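Local coordinates for PbSGBP-B lipoprotein (Prevotella bryantii B14, PDB 6D2Y) that probably binds polysaccharides as a surface lipoprotein, and holds a magnesium ion in its glycan-binding domain, at residues A[303-308]-A[419-424]; A[400-405]-A[413-418]; A[200-205]-A[209-214]; A[179-182]-A[187-190]; A[112-115]-A[121-124]. All blocks are in the same frame, centred on the assembly; numbering follows the deposited sequence.

Contact 1 (A[303-308]-A[419-424])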
# COMPACT_ATOMS: atom_id res chain seq x y z
N ALA A 303 13.72 0.44 15.47
CA ALA A 303 12.30 0.67 15.22
C ALA A 303 11.49 -0.46 15.82
O ALA A 303 11.99 -1.58 16.02
CB ALA A 303 12.00 0.80 13.72
N ASP A 304 10.22 -0.18 16.11
CA ASP A 304 9.36 -1.14 16.79
C ASP A 304 8.75 -2.09 15.77
O ASP A 304 7.98 -1.68 14.90
CB ASP A 304 8.27 -0.41 17.57
CG ASP A 304 7.49 -1.35 18.47
OD1 ASP A 304 7.80 -1.42 19.68
OD2 ASP A 304 6.56 -2.02 17.97
N PHE A 305 9.08 -3.38 15.90
CA PHE A 305 8.57 -4.41 15.02
C PHE A 305 7.48 -5.26 15.67
O PHE A 305 7.08 -6.28 15.10
CB PHE A 305 9.70 -5.32 14.54
CG PHE A 305 10.54 -4.72 13.45
CD1 PHE A 305 11.62 -3.89 13.75
CD2 PHE A 305 10.27 -4.98 12.11
CE1 PHE A 305 12.40 -3.35 12.75
CE2 PHE A 305 11.04 -4.44 11.11
CZ PHE A 305 12.11 -3.62 11.42
N SER A 306 7.01 -4.88 16.85
CA SER A 306 5.93 -5.62 17.50
C SER A 306 4.68 -5.60 16.63
O SER A 306 4.41 -4.62 15.93
CB SER A 306 5.63 -5.04 18.88
OG SER A 306 5.19 -3.69 18.78
N ASP A 307 3.93 -6.70 16.67
CA ASP A 307 2.75 -6.88 15.83
C ASP A 307 3.10 -6.65 14.36
O ASP A 307 2.49 -5.84 13.66
CB ASP A 307 1.60 -5.97 16.27
CG ASP A 307 1.18 -6.22 17.71
OD1 ASP A 307 1.20 -7.40 18.14
OD2 ASP A 307 0.83 -5.25 18.41
N TRP A 308 4.12 -7.38 13.90
CA TRP A 308 4.67 -7.16 12.56
C TRP A 308 3.67 -7.53 11.46
O TRP A 308 3.75 -6.98 10.35
CB TRP A 308 5.95 -7.96 12.38
CG TRP A 308 5.79 -9.43 12.62
CD1 TRP A 308 5.38 -10.37 11.71
CD2 TRP A 308 6.02 -10.14 13.84
NE1 TRP A 308 5.35 -11.61 12.29
CE2 TRP A 308 5.74 -11.50 13.60
CE3 TRP A 308 6.45 -9.76 15.12
CZ2 TRP A 308 5.86 -12.47 14.58
CZ3 TRP A 308 6.57 -10.73 16.09
CH2 TRP A 308 6.28 -12.07 15.82
N ASN A 419 12.96 -10.33 17.42
CA ASN A 419 14.40 -10.50 17.27
C ASN A 419 14.79 -10.91 15.85
O ASN A 419 15.96 -10.77 15.48
CB ASN A 419 14.91 -11.54 18.27
CG ASN A 419 15.15 -10.96 19.64
OD1 ASN A 419 16.14 -10.27 19.87
ND2 ASN A 419 14.24 -11.24 20.57
N ASP A 420 13.84 -11.42 15.06
CA ASP A 420 14.12 -11.81 13.69
C ASP A 420 14.29 -10.61 12.76
O ASP A 420 14.59 -10.80 11.58
CB ASP A 420 13.01 -12.72 13.17
CG ASP A 420 12.84 -13.97 14.02
OD1 ASP A 420 12.58 -13.83 15.24
OD2 ASP A 420 12.97 -15.09 13.49
N PHE A 421 14.11 -9.39 13.26
CA PHE A 421 14.33 -8.18 12.47
C PHE A 421 15.57 -7.44 12.97
O PHE A 421 15.51 -6.23 13.21
CB PHE A 421 13.12 -7.26 12.52
CG PHE A 421 11.84 -7.90 12.08
CD1 PHE A 421 11.60 -8.17 10.74
CD2 PHE A 421 10.86 -8.25 13.00
CE1 PHE A 421 10.42 -8.76 10.33
CE2 PHE A 421 9.68 -8.84 12.60
CZ PHE A 421 9.46 -9.09 11.26
N SER A 422 16.68 -8.16 13.14
CA SER A 422 17.91 -7.56 13.64
C SER A 422 18.86 -7.12 12.53
O SER A 422 19.49 -6.07 12.63
CB SER A 422 18.63 -8.54 14.57
OG SER A 422 17.74 -9.16 15.48
N SER A 423 18.97 -7.93 11.47
CA SER A 423 19.79 -7.60 10.32
C SER A 423 18.93 -7.61 9.06
O SER A 423 17.85 -8.20 9.02
CB SER A 423 20.96 -8.58 10.17
OG SER A 423 21.78 -8.58 11.32
N LEU A 424 19.43 -6.95 8.02
CA LEU A 424 18.69 -6.80 6.78
C LEU A 424 19.62 -6.97 5.59
O LEU A 424 20.68 -6.35 5.53
CB LEU A 424 18.00 -5.43 6.70
CG LEU A 424 17.22 -5.18 5.41
CD1 LEU A 424 15.97 -6.04 5.37
CD2 LEU A 424 16.88 -3.70 5.26
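OD2 of D304 is gripped by K311 and by the amide of S306, in the loop that carries F305 against F421. The lysine makes a salt bridge, while OD2 of D304 accepts a weak bond from N of S306 at 3.1 Å. OG of S306 also lies against this oxygen, but at a separation too short to be trusted. K311 reaches the carbonyl of S306 as well, so one lysine holds two points of the loop. The contact itself is a worked case of aromatic packing by offset. The rings of F305 and F421 form a parallel-displaced stack, centroids 4.5 Å apart and planes at 13°. Because the rings are displaced, CD2 of F305 comes over the rim of the F421 ring, 3.3 Å from CG of F421. Conversely, CB of F421 sits over the centre of the F305 ring, a CH-pi contact 3.6 Å from the centroid. With W308 these two residues make an aromatic cluster, which F415 and F334 extend by meeting F421 edge-to-face. The cluster lies just before a classic beta bulge in which S422 and S423 both face G335. W308 meets F421 differently, in an offset T-shaped pair: the F421 edge is toward the face of the five-membered ring, planes at 60°. With chi1 of W308 at 57°, CG lies between the backbone N and the carbonyl carbon, which carries the indole to the F421 ring. CE2 of F421 touches CB of W308 at 3.8 Å. The carbonyl oxygen of F305 lies at the indole edge, in its plane. F305 packs further on L223 and V456.

Contact 2 (A[400-405]-A[413-418])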
# COMPACT_ATOMS: atom_id res chain seq x y z
N SER A 400 3.88 -9.23 6.10
CA SER A 400 3.16 -10.47 5.88
C SER A 400 3.50 -11.11 4.54
O SER A 400 3.22 -12.30 4.36
CB SER A 400 1.65 -10.22 5.97
OG SER A 400 1.25 -9.22 5.04
N ASP A 401 4.09 -10.37 3.62
CA ASP A 401 4.49 -10.89 2.32
C ASP A 401 5.92 -11.41 2.29
O ASP A 401 6.43 -11.76 1.22
CB ASP A 401 4.30 -9.83 1.23
CG ASP A 401 2.91 -9.84 0.64
OD1 ASP A 401 2.28 -10.92 0.62
OD2 ASP A 401 2.44 -8.78 0.18
N PHE A 402 6.59 -11.46 3.45
CA PHE A 402 7.90 -12.07 3.54
C PHE A 402 7.75 -13.58 3.73
O PHE A 402 8.28 -14.15 4.69
CB PHE A 402 8.70 -11.48 4.71
CG PHE A 402 9.26 -10.11 4.43
CD1 PHE A 402 8.42 -9.03 4.21
CD2 PHE A 402 10.63 -9.89 4.43
CE1 PHE A 402 8.93 -7.77 3.96
CE2 PHE A 402 11.14 -8.63 4.19
CZ PHE A 402 10.29 -7.57 3.95
N ASN A 403 7.01 -14.23 2.83
CA ASN A 403 6.65 -15.63 2.97
C ASN A 403 7.12 -16.47 1.78
O ASN A 403 6.51 -17.49 1.45
CB ASN A 403 5.14 -15.79 3.16
CG ASN A 403 4.34 -15.07 2.10
OD1 ASN A 403 4.30 -15.48 0.95
ND2 ASN A 403 3.69 -13.97 2.48
N LEU A 404 8.19 -16.04 1.13
CA LEU A 404 8.81 -16.81 0.06
C LEU A 404 10.22 -17.20 0.47
O LEU A 404 10.76 -16.72 1.47
CB LEU A 404 8.83 -16.02 -1.26
CG LEU A 404 7.52 -15.95 -2.05
CD1 LEU A 404 6.56 -14.94 -1.44
CD2 LEU A 404 7.78 -15.62 -3.51
N GLU A 405 10.83 -18.09 -0.30
CA GLU A 405 12.17 -18.57 -0.03
C GLU A 405 13.03 -18.39 -1.28
O GLU A 405 12.51 -18.16 -2.38
CB GLU A 405 12.14 -20.04 0.45
CG GLU A 405 13.45 -20.80 0.41
CD GLU A 405 14.12 -20.84 1.77
OE1 GLU A 405 13.50 -20.41 2.76
OE2 GLU A 405 15.28 -21.29 1.87
N LYS A 413 8.88 -21.46 7.20
CA LYS A 413 9.12 -20.86 8.51
C LYS A 413 8.86 -19.36 8.41
O LYS A 413 9.48 -18.67 7.59
CB LYS A 413 10.55 -21.11 8.99
CG LYS A 413 11.11 -22.49 8.67
CD LYS A 413 10.44 -23.59 9.47
CE LYS A 413 10.53 -24.92 8.73
NZ LYS A 413 10.48 -26.09 9.65
N SER A 414 7.93 -18.87 9.23
CA SER A 414 7.56 -17.46 9.25
C SER A 414 8.40 -16.72 10.29
O SER A 414 9.37 -17.25 10.83
CB SER A 414 6.06 -17.31 9.52
OG SER A 414 5.29 -17.74 8.41
N PHE A 415 8.03 -15.47 10.57
CA PHE A 415 8.66 -14.72 11.64
C PHE A 415 8.08 -15.16 12.98
O PHE A 415 6.86 -15.27 13.13
CB PHE A 415 8.46 -13.22 11.44
CG PHE A 415 9.17 -12.67 10.24
CD1 PHE A 415 10.47 -13.04 9.96
CD2 PHE A 415 8.54 -11.78 9.38
CE1 PHE A 415 11.14 -12.54 8.87
CE2 PHE A 415 9.20 -11.27 8.27
CZ PHE A 415 10.51 -11.65 8.02
N SER A 416 8.96 -15.40 13.95
CA SER A 416 8.53 -15.90 15.25
C SER A 416 8.69 -14.90 16.37
O SER A 416 8.03 -15.06 17.40
CB SER A 416 9.29 -17.19 15.61
OG SER A 416 9.52 -17.96 14.45
N SER A 417 9.51 -13.88 16.20
CA SER A 417 9.84 -12.94 17.26
C SER A 417 10.29 -11.63 16.63
O SER A 417 10.65 -11.58 15.45
CB SER A 417 10.93 -13.50 18.18
OG SER A 417 11.52 -12.49 18.97
N ILE A 418 10.27 -10.56 17.43
CA ILE A 418 10.80 -9.30 16.93
C ILE A 418 12.30 -9.37 16.76
O ILE A 418 12.87 -8.58 16.01
CB ILE A 418 10.41 -8.13 17.87
CG1 ILE A 418 11.04 -8.32 19.25
CG2 ILE A 418 8.89 -8.01 17.97
CD1 ILE A 418 11.71 -7.08 19.77
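F402 and F415 make the apolar part of this contact, and they do so through the root of one side chain and the far end of the other. CB of F402 touches CE2 of F415 at 3.6 Å and CZ of F415 at 3.8 Å. Both side chains start out toward the other segment with CG trans to the carbonyl carbon, chi1 -76° for F402 and -67° for F415, and these torsions set the angle at which the rings meet. As an aromatic pair they are neither stacked nor edge-to-face: the planes stand at 47° and the centroids are 5.9 Å apart. F415 meets the ring of W369 as well, while F402 rests on A372 of strand 372-374. Polar bonds do not link the two segments; one lies within 400-405. ND2 of N403 donates to O of S400 over 2.6 Å, in the carbonyl plane on a lone pair. The bond is bent, but the acceptor lies almost in the amide plane of N403, which favours this rotation of the amide. Outside the segments, OE2 of E405 is hydrogen-bonded to OH of Y433. A weak backbone bond, N of N403 to O of D401 at 3.0 Å, closes the tight bend that presents F402, an inverse gamma turn.

Contact 3 (A[200-205]-A[209-214])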
# COMPACT_ATOMS: atom_id res chain seq x y z
N ASP A 200 -1.40 13.01 10.25
CA ASP A 200 -2.35 12.11 9.63
C ASP A 200 -3.02 12.76 8.42
O ASP A 200 -3.34 13.95 8.43
CB ASP A 200 -3.41 11.67 10.64
CG ASP A 200 -2.80 11.14 11.93
OD1 ASP A 200 -2.52 11.95 12.84
OD2 ASP A 200 -2.59 9.91 12.03
N ILE A 201 -3.21 11.97 7.37
CA ILE A 201 -3.84 12.41 6.13
C ILE A 201 -5.18 11.72 6.01
O ILE A 201 -5.27 10.49 6.09
CB ILE A 201 -2.95 12.11 4.92
CG1 ILE A 201 -1.62 12.86 5.04
CG2 ILE A 201 -3.66 12.49 3.63
CD1 ILE A 201 -0.66 12.55 3.94
N VAL A 202 -6.24 12.51 5.82
CA VAL A 202 -7.60 12.01 5.77
C VAL A 202 -8.22 12.43 4.45
O VAL A 202 -8.20 13.62 4.09
CB VAL A 202 -8.44 12.54 6.96
CG1 VAL A 202 -9.88 12.06 6.84
CG2 VAL A 202 -7.82 12.09 8.28
N VAL A 203 -8.76 11.46 3.72
CA VAL A 203 -9.51 11.71 2.49
C VAL A 203 -10.99 11.59 2.83
O VAL A 203 -11.45 10.53 3.27
CB VAL A 203 -9.12 10.72 1.38
CG1 VAL A 203 -9.99 10.95 0.15
CG2 VAL A 203 -7.65 10.88 1.03
N SER A 204 -11.74 12.67 2.63
CA SER A 204 -13.14 12.73 3.02
C SER A 204 -14.00 13.12 1.82
O SER A 204 -13.60 13.95 1.00
CB SER A 204 -13.36 13.74 4.15
OG SER A 204 -12.93 15.03 3.77
N ASP A 205 -15.18 12.51 1.73
CA ASP A 205 -16.17 12.88 0.73
C ASP A 205 -17.55 12.72 1.36
O ASP A 205 -17.69 12.68 2.58
CB ASP A 205 -15.97 12.07 -0.56
CG ASP A 205 -16.16 10.57 -0.36
OD1 ASP A 205 -16.50 10.14 0.77
OD2 ASP A 205 -15.97 9.82 -1.33
N SER A 209 -15.06 9.48 6.03
CA SER A 209 -13.65 9.85 6.17
C SER A 209 -12.84 8.60 6.47
O SER A 209 -13.27 7.74 7.25
CB SER A 209 -13.45 10.88 7.28
OG SER A 209 -13.76 12.19 6.84
N THR A 210 -11.65 8.51 5.87
CA THR A 210 -10.77 7.38 6.09
C THR A 210 -9.33 7.87 6.15
O THR A 210 -8.90 8.65 5.29
CB THR A 210 -10.93 6.31 5.00
OG1 THR A 210 -11.03 6.95 3.72
CG2 THR A 210 -12.18 5.48 5.25
N ASN A 211 -8.59 7.40 7.15
CA ASN A 211 -7.20 7.81 7.33
C ASN A 211 -6.30 7.11 6.32
O ASN A 211 -6.46 5.91 6.05
CB ASN A 211 -6.72 7.50 8.75
CG ASN A 211 -7.04 8.61 9.73
OD1 ASN A 211 -8.17 9.10 9.79
ND2 ASN A 211 -6.04 9.01 10.50
N ALA A 212 -5.35 7.85 5.77
CA ALA A 212 -4.37 7.28 4.86
C ALA A 212 -3.32 6.50 5.64
O ALA A 212 -2.95 6.88 6.76
CB ALA A 212 -3.70 8.38 4.05
N PRO A 213 -2.81 5.40 5.07
CA PRO A 213 -1.77 4.63 5.77
C PRO A 213 -0.38 5.21 5.58
O PRO A 213 0.59 4.46 5.45
CB PRO A 213 -1.89 3.24 5.13
CG PRO A 213 -2.35 3.53 3.74
CD PRO A 213 -3.25 4.74 3.83
N PHE A 214 -0.27 6.53 5.54
CA PHE A 214 1.02 7.18 5.36
C PHE A 214 0.91 8.63 5.81
O PHE A 214 -0.18 9.18 5.95
CB PHE A 214 1.48 7.11 3.90
CG PHE A 214 0.40 7.40 2.89
CD1 PHE A 214 -0.10 8.69 2.73
CD2 PHE A 214 -0.13 6.38 2.11
CE1 PHE A 214 -1.09 8.95 1.81
CE2 PHE A 214 -1.12 6.64 1.18
CZ PHE A 214 -1.61 7.93 1.03
O HOH W 1 -2.58 9.09 7.89
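I201 and A212 join the two arms of a beta hairpin, strands 200-205 and 208-215, in the part of the chain assigned to the IPT/TIG family. N of A212 donates to O of I201 over 2.7 Å, almost straight at 171°. V203 and T210 form the hydrogen-bonded pair, exchanging bonds of 3.2 Å from V203 N to T210 O and 3.3 Å from T210 N to V203 O. The pairs V202–N211 and S204–S209 are non-hydrogen-bonded, and their side chains share one face of the sheet. There chi1 of V202, 177°, sets CG1 trans to the backbone N and over CB of S209, and places CG2 beside that N, 3.4 Å from OD1 of N211. On the opposite face, T210 sends OG1 to the carbonyl of P133. Past the corner at P213, CD1 of I201 comes to the edge of the F214 ring, 4.1 Å from CD1 of F214, while CB of A212 lies over one face of that ring. These apolar groups are backed by strand 134-138: I201 meets M138, A212 meets V135, and F214 meets both. Strand 165-168 pairs with strand 200-205 along its edge away from 208-215, through K167 with V202 and E165 with S204. Where the arms part at the corner, one water accepts from I201 N at 3.0 Å and donates to the carbonyl oxygens of A212 and F214, the latter at 3.1 Å.

Contact 4 (A[179-182]-A[187-190])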
# COMPACT_ATOMS: atom_id res chain seq x y z
N ILE A 179 -5.42 20.43 -6.59
CA ILE A 179 -5.90 19.19 -7.19
C ILE A 179 -6.08 19.39 -8.69
O ILE A 179 -6.71 20.36 -9.13
CB ILE A 179 -7.21 18.74 -6.53
CG1 ILE A 179 -7.00 18.52 -5.03
CG2 ILE A 179 -7.74 17.48 -7.19
CD1 ILE A 179 -8.25 18.08 -4.29
N THR A 180 -5.52 18.48 -9.48
CA THR A 180 -5.60 18.55 -10.93
C THR A 180 -6.66 17.63 -11.52
O THR A 180 -7.24 17.96 -12.56
CB THR A 180 -4.24 18.20 -11.56
OG1 THR A 180 -3.93 16.83 -11.29
CG2 THR A 180 -3.15 19.08 -10.97
N SER A 181 -6.91 16.48 -10.89
CA SER A 181 -7.91 15.54 -11.38
C SER A 181 -8.29 14.59 -10.26
O SER A 181 -7.48 14.30 -9.37
CB SER A 181 -7.39 14.76 -12.59
OG SER A 181 -6.32 13.90 -12.22
N ILE A 182 -9.53 14.10 -10.32
CA ILE A 182 -10.05 13.15 -9.34
C ILE A 182 -10.78 12.06 -10.11
O ILE A 182 -11.83 12.31 -10.71
CB ILE A 182 -10.99 13.82 -8.32
CG1 ILE A 182 -10.23 14.83 -7.47
CG2 ILE A 182 -11.64 12.76 -7.44
CD1 ILE A 182 -11.08 15.49 -6.41
N ILE A 187 -6.36 10.11 -7.18
CA ILE A 187 -6.42 11.56 -6.98
C ILE A 187 -5.06 12.13 -7.33
O ILE A 187 -4.03 11.63 -6.84
CB ILE A 187 -6.81 11.91 -5.54
CG1 ILE A 187 -8.18 11.34 -5.18
CG2 ILE A 187 -6.78 13.42 -5.34
CD1 ILE A 187 -8.50 11.42 -3.70
N THR A 188 -5.03 13.17 -8.15
CA THR A 188 -3.79 13.79 -8.60
C THR A 188 -3.77 15.25 -8.16
O THR A 188 -4.73 15.99 -8.40
CB THR A 188 -3.64 13.68 -10.11
OG1 THR A 188 -3.80 12.32 -10.52
CG2 THR A 188 -2.27 14.17 -10.54
N PHE A 189 -2.67 15.66 -7.53
CA PHE A 189 -2.54 17.04 -7.08
C PHE A 189 -1.08 17.47 -7.14
O PHE A 189 -0.17 16.64 -7.19
CB PHE A 189 -3.10 17.23 -5.66
CG PHE A 189 -2.28 16.56 -4.58
CD1 PHE A 189 -2.45 15.21 -4.30
CD2 PHE A 189 -1.36 17.28 -3.84
CE1 PHE A 189 -1.71 14.59 -3.31
CE2 PHE A 189 -0.61 16.66 -2.85
CZ PHE A 189 -0.79 15.32 -2.58
N THR A 190 -0.87 18.78 -7.15
CA THR A 190 0.46 19.37 -7.12
C THR A 190 0.79 19.76 -5.68
O THR A 190 0.07 20.56 -5.07
CB THR A 190 0.55 20.59 -8.04
OG1 THR A 190 0.23 20.20 -9.38
CG2 THR A 190 1.95 21.17 -8.02
O HOH W 2 -6.54 11.57 -11.03
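T180 and S181 both turn their hydroxyls toward T188 because OG1 of T180 and OG of S181 each lie between their own backbone N and carbonyl carbon, with chi1 at 66° and 67°. For T180 this sets OG1 in a tight contact 3.2 Å from CG2 of T188. For S181 it sets OG beside CB of T188, on the face where a water joins the two residues, 2.6 Å from S181 OG and 2.9 Å from T188 OG1. The principle at work is the classic beta bulge: two residues of one strand face a single residue of the other. The carbonyl oxygen of T188 therefore serves three donors: N of T180 at 2.8 Å and, weakly, OG1 of T180 and N of S181. In return, N of T188 gives O of S181 a nearly straight bond of 3.0 Å. I179–F189 and I182–I187 flank the bulge as non-hydrogen-bonded pairs, with the register shifted by one between I179 and S181. Their side chains lie on the other face. Strand 179-182 is outermost in its four-stranded antiparallel sheet, and strand 186-190 bonds on its far side to I151 and V149 of strand 148-154, where F189 also packs.

Contact 5 (A[112-115]-A[121-124])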
# COMPACT_ATOMS: atom_id res chain seq x y z
N MSE A 112 -35.26 9.13 -4.27
CA MSE A 112 -35.73 8.09 -5.18
C MSE A 112 -36.93 8.65 -5.93
O MSE A 112 -37.94 9.00 -5.32
CB MSE A 112 -36.10 6.82 -4.41
CG MSE A 112 -37.25 6.00 -5.02
SE MSE A 112 -37.53 4.29 -4.10
CE MSE A 112 -38.76 4.89 -2.75
N TYR A 113 -36.82 8.76 -7.25
CA TYR A 113 -37.85 9.39 -8.06
C TYR A 113 -38.83 8.34 -8.54
O TYR A 113 -38.43 7.36 -9.19
CB TYR A 113 -37.22 10.14 -9.24
CG TYR A 113 -36.20 11.17 -8.82
CD1 TYR A 113 -36.57 12.47 -8.52
CD2 TYR A 113 -34.86 10.83 -8.72
CE1 TYR A 113 -35.63 13.42 -8.14
CE2 TYR A 113 -33.91 11.76 -8.34
CZ TYR A 113 -34.30 13.05 -8.05
OH TYR A 113 -33.37 13.99 -7.67
N MSE A 114 -40.10 8.53 -8.23
CA MSE A 114 -41.14 7.66 -8.75
C MSE A 114 -41.82 8.32 -9.94
O MSE A 114 -42.27 9.47 -9.83
CB MSE A 114 -42.16 7.33 -7.67
CG MSE A 114 -41.54 7.11 -6.32
SE MSE A 114 -42.88 7.09 -4.92
CE MSE A 114 -42.92 5.20 -4.69
N ILE A 115 -41.88 7.62 -11.07
CA ILE A 115 -42.44 8.16 -12.30
C ILE A 115 -43.73 7.41 -12.63
O ILE A 115 -43.74 6.18 -12.73
CB ILE A 115 -41.46 8.09 -13.48
CG1 ILE A 115 -40.14 8.80 -13.19
CG2 ILE A 115 -42.10 8.71 -14.71
CD1 ILE A 115 -39.05 8.46 -14.18
N THR A 121 -43.13 13.20 -11.97
CA THR A 121 -42.03 12.84 -11.07
C THR A 121 -42.45 13.12 -9.63
O THR A 121 -42.83 14.24 -9.30
CB THR A 121 -40.76 13.60 -11.42
OG1 THR A 121 -40.34 13.27 -12.74
CG2 THR A 121 -39.64 13.25 -10.44
N ILE A 122 -42.35 12.10 -8.78
CA ILE A 122 -42.69 12.22 -7.37
C ILE A 122 -41.47 11.81 -6.55
O ILE A 122 -41.14 10.62 -6.48
CB ILE A 122 -43.92 11.38 -7.01
CG1 ILE A 122 -45.18 12.01 -7.61
CG2 ILE A 122 -44.07 11.27 -5.51
CD1 ILE A 122 -45.78 11.21 -8.73
N PRO A 123 -40.76 12.76 -5.93
CA PRO A 123 -39.51 12.41 -5.24
C PRO A 123 -39.71 12.02 -3.78
O PRO A 123 -40.42 12.69 -3.03
CB PRO A 123 -38.69 13.70 -5.36
CG PRO A 123 -39.73 14.78 -5.32
CD PRO A 123 -40.98 14.21 -5.97
N TYR A 124 -39.07 10.92 -3.38
CA TYR A 124 -39.06 10.47 -1.99
C TYR A 124 -37.62 10.49 -1.51
O TYR A 124 -36.76 9.81 -2.08
CB TYR A 124 -39.66 9.07 -1.86
CG TYR A 124 -39.57 8.46 -0.48
CD1 TYR A 124 -38.57 7.54 -0.18
CD2 TYR A 124 -40.49 8.79 0.51
CE1 TYR A 124 -38.48 6.98 1.08
CE2 TYR A 124 -40.41 8.23 1.77
CZ TYR A 124 -39.40 7.33 2.05
OH TYR A 124 -39.32 6.76 3.30
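M112 and Y124 open the tightly packed side of this contact, which also holds M114 and I122. Both methionines are present as selenomethionine. The chain of M112 bends at its last torsion, chi3 88°, which swings CE to within 3.7 Å of CD1 of Y124, obliquely to the ring. Y124 meets it with CG opposite its backbone N, chi1 174°. M114 instead rests CG against the carbonyl oxygen of I122 at 3.5 Å, and its chain then leads away, SE still brushing CG2 of I122 at 4.4 Å. Beneath this face lie V40 and I43 of strand 39-45 and L66 of strand 63-69, so that both selenomethionines are buried. The reverse face is looser and more open to solvent, with T121 and P123 exposed. Here the ring of Y113 is flanked obliquely by two small groups: CG2 of T121, 3.7 Å from CD1, and CB of P123, 4.0 Å from the same CD1. The far end of Y113 is held elsewhere, its OH bonded to T109. I115, on this face too, packs on L78 of strand 74-79. M112 and Y124 exchange two backbone bonds, the shorter being 2.7 Å from M112 N to Y124 O and almost straight at 176°. M114 and I122 exchange two more, the shorter 2.8 Å from I122 N to M114 O. Alternation of such hydrogen-bonded pairs with the non-hydrogen-bonded pairs Y113–P123 and I115–T121 marks a regular antiparallel beta hairpin, here one whose apolar face packs on other strands in beta-sandwich manner.

In the fold
From the N terminus, contact 5 closes first, a short hairpin about 42 Å from the centre of the chain, its own centre about 35 Å from those of contacts 3 and 4. Contact 4 and then contact 3 follow in series as hairpins within the IPT/TIG range; they belong to different sheets yet touch, V203 packing on I187. The glycan-binding range is tied differently. Contact 1 closes a long loop, bringing 303-308 to the entry of strand 423-428. Contact 2 is nested inside it, both its segments lying between strands 393-398 and 423-428, and F415 O and S417 N pack on W308. Contacts 1 and 2 lie across the chain's centre from contacts 4 and 5. None cross along the chain.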